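Local coordinates for lysine/ornithine decarboxylase (Vibrio vulnificus, PDB 2PLJ), which decarboxylates both lysine and ornithine, using pyridoxal phosphate as cofactor, to yield cadaverine and putrescine, at residues A107-V112 with D134-D139. Sequence-based numbering, arbitrary orientation. Where two conformers were deposited one is given.
Sequences ATTGEV and DADIRD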
loop_
_atom_site.group_PDB
_atom_site.type_symbol
_atom_site.label_atom_id
_atom_site.label_comp_id
_atom_site.label_asym_id
_atom_site.label_seq_id
_atom_site.Cartn_x
_atom_site.Cartn_y
_atom_site.Cartn_z
ATOM N N ALA A 107 10.430 -1.836 15.966
ATOM C CA ALA A 107 10.602 -2.984 15.090
ATOM C C ALA A 107 11.691 -2.819 14.038
ATOM O O ALA A 107 12.078 -3.815 13.414
ATOM C CB ALA A 107 9.284 -3.258 14.414
ATOM N N THR A 108 12.122 -1.573 13.797
ATOM C CA THR A 108 13.081 -1.254 12.744
ATOM C C THR A 108 13.971 -0.073 13.126
ATOM O O THR A 108 13.656 0.728 14.028
ATOM C CB THR A 108 12.382 -0.872 11.405
ATOM O OG1 THR A 108 11.649 0.344 11.609
ATOM C CG2 THR A 108 11.424 -1.998 10.933
ATOM N N THR A 109 15.072 0.033 12.404
ATOM C CA THR A 109 15.957 1.182 12.529
ATOM C C THR A 109 15.187 2.493 12.373
ATOM O O THR A 109 15.456 3.444 13.107
ATOM C CB THR A 109 17.111 1.053 11.562
ATOM O OG1 THR A 109 17.853 -0.125 11.904
ATOM C CG2 THR A 109 18.008 2.288 11.606
ATOM N N GLY A 110 14.266 2.560 11.395
ATOM C CA GLY A 110 13.452 3.790 11.226
ATOM C C GLY A 110 12.707 4.193 12.500
ATOM O O GLY A 110 12.658 5.375 12.851
ATOM N N GLU A 111 12.146 3.197 13.197
ATOM C CA GLU A 111 11.434 3.422 14.453
ATOM C C GLU A 111 12.395 3.808 15.583
ATOM O O GLU A 111 12.091 4.695 16.385
ATOM C CB GLU A 111 10.562 2.238 14.806
ATOM C CG GLU A 111 9.480 2.014 13.725
ATOM C CD GLU A 111 8.498 0.932 14.051
ATOM O OE1 GLU A 111 8.702 0.213 15.054
ATOM O OE2 GLU A 111 7.530 0.774 13.260
ATOM N N VAL A 112 13.572 3.179 15.608
ATOM C CA VAL A 112 14.631 3.597 16.539
ATOM C C VAL A 112 14.930 5.092 16.316
ATOM O O VAL A 112 14.977 5.901 17.276
ATOM C CB VAL A 112 15.912 2.738 16.331
ATOM C CG1 VAL A 112 17.131 3.373 17.078
ATOM C CG2 VAL A 112 15.687 1.321 16.816
ATOM N N ASP A 134 22.299 -8.116 10.815
ATOM C CA ASP A 134 23.304 -7.639 11.764
ATOM C C ASP A 134 23.164 -6.119 11.962
ATOM O O ASP A 134 23.146 -5.647 13.118
ATOM C CB ASP A 134 24.722 -8.037 11.346
ATOM C CG ASP A 134 25.755 -7.634 12.374
ATOM O OD1 ASP A 134 25.671 -8.135 13.529
ATOM O OD2 ASP A 134 26.629 -6.808 12.036
ATOM N N ALA A 135 23.055 -5.358 10.868
ATOM C CA ALA A 135 22.903 -3.890 10.948
ATOM C C ALA A 135 21.717 -3.433 11.817
ATOM O O ALA A 135 21.820 -2.451 12.544
ATOM C CB ALA A 135 22.830 -3.254 9.555
ATOM N N ASP A 136 20.617 -4.174 11.766
ATOM C CA ASP A 136 19.405 -3.831 12.528
ATOM C C ASP A 136 19.742 -3.920 14.013
ATOM O O ASP A 136 19.347 -3.079 14.800
ATOM C CB ASP A 136 18.262 -4.776 12.196
ATOM C CG ASP A 136 17.824 -4.697 10.722
ATOM O OD1 ASP A 136 17.885 -3.591 10.116
ATOM O OD2 ASP A 136 17.424 -5.769 10.171
ATOM N N ILE A 137 20.511 -4.936 14.378
ATOM C CA ILE A 137 20.881 -5.083 15.785
ATOM C C ILE A 137 21.819 -3.937 16.189
ATOM O O ILE A 137 21.646 -3.318 17.255
ATOM C CB ILE A 137 21.577 -6.446 16.026
ATOM C CG1 ILE A 137 20.572 -7.594 15.813
ATOM C CG2 ILE A 137 22.220 -6.480 17.463
ATOM C CD1 ILE A 137 21.258 -8.990 15.594
ATOM N N ARG A 138 22.815 -3.660 15.340
ATOM C CA ARG A 138 23.818 -2.629 15.629
ATOM C C ARG A 138 23.204 -1.232 15.759
ATOM O O ARG A 138 23.561 -0.495 16.674
ATOM C CB ARG A 138 24.932 -2.628 14.569
ATOM C CG ARG A 138 25.822 -3.868 14.551
ATOM C CD ARG A 138 27.046 -3.683 13.577
ATOM N NE ARG A 138 28.121 -2.845 14.085
ATOM C CZ ARG A 138 29.143 -3.275 14.837
ATOM N NH1 ARG A 138 29.233 -4.548 15.218
ATOM N NH2 ARG A 138 30.073 -2.418 15.223
ATOM N N ASP A 139 22.290 -0.888 14.845
ATOM C CA ASP A 139 21.577 0.395 14.867
ATOM C C ASP A 139 20.807 0.594 16.184
ATOM O O ASP A 139 20.854 1.674 16.779
ATOM C CB ASP A 139 20.572 0.483 13.722
ATOM C CG ASP A 139 21.223 0.448 12.336
ATOM O OD1 ASP A 139 22.451 0.693 12.202
ATOM O OD2 ASP A 139 20.447 0.175 11.391
HETATM O O HOH W 1 15.502 -2.386 10.846
HETATM O O HOH W 2 16.922 -1.824 14.172
#
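Thr-109, in the first turn of helix 109-117, lies beside Asp-136 and Asp-139 of helix 134-143, the backbones coming nearest where the CA atoms of Thr-109 and Asp-136 stand 6.1 Å apart. The one direct hydrogen bond between the segments runs from Thr-109 OG1 to Asp-139 OD2 at 2.7 Å and uses the anti lone pair of that oxygen. The two side chains cross at about a right angle, and the threonine touches with both branches: CG2 packs 3.2 Å from the same Asp-139 OD2. This reach comes from the threonine torsion, chi1 -62°, which sets CG2 anti to the backbone N and OG1 beside it. Each helix follows a strand of the parallel sheet, 103-106 and 125-127, so the contact joins two successive outer helices of the beta/alpha barrel, the pyridoxal-binding domain of this decarboxylase family. Two waters complete the seam. One accepts from Thr-109 N at 2.9 Å and donates a weak bond to Asp-136 OD1; the other donates to Thr-109 OG1 at 3.0 Å and to Asp-136 O at 2.8 Å. The hydroxyl thus donates one hydrogen bond, to the aspartate, and accepts another from water. Asp-136 is also tied by a salt bridge from OD2 to Arg-133, which probably steadies its negative charge. Val-112 CG1 lies 4.1 Å from the carbonyl oxygen Asp-139 O, a loose van der Waals contact. Just before Thr-109 in sequence, Thr-108 at the N-cap accepts a weak capping bond from Glu-111 N on OG1, which is also hydrogen-bonded to Asn-397 O of the second subunit.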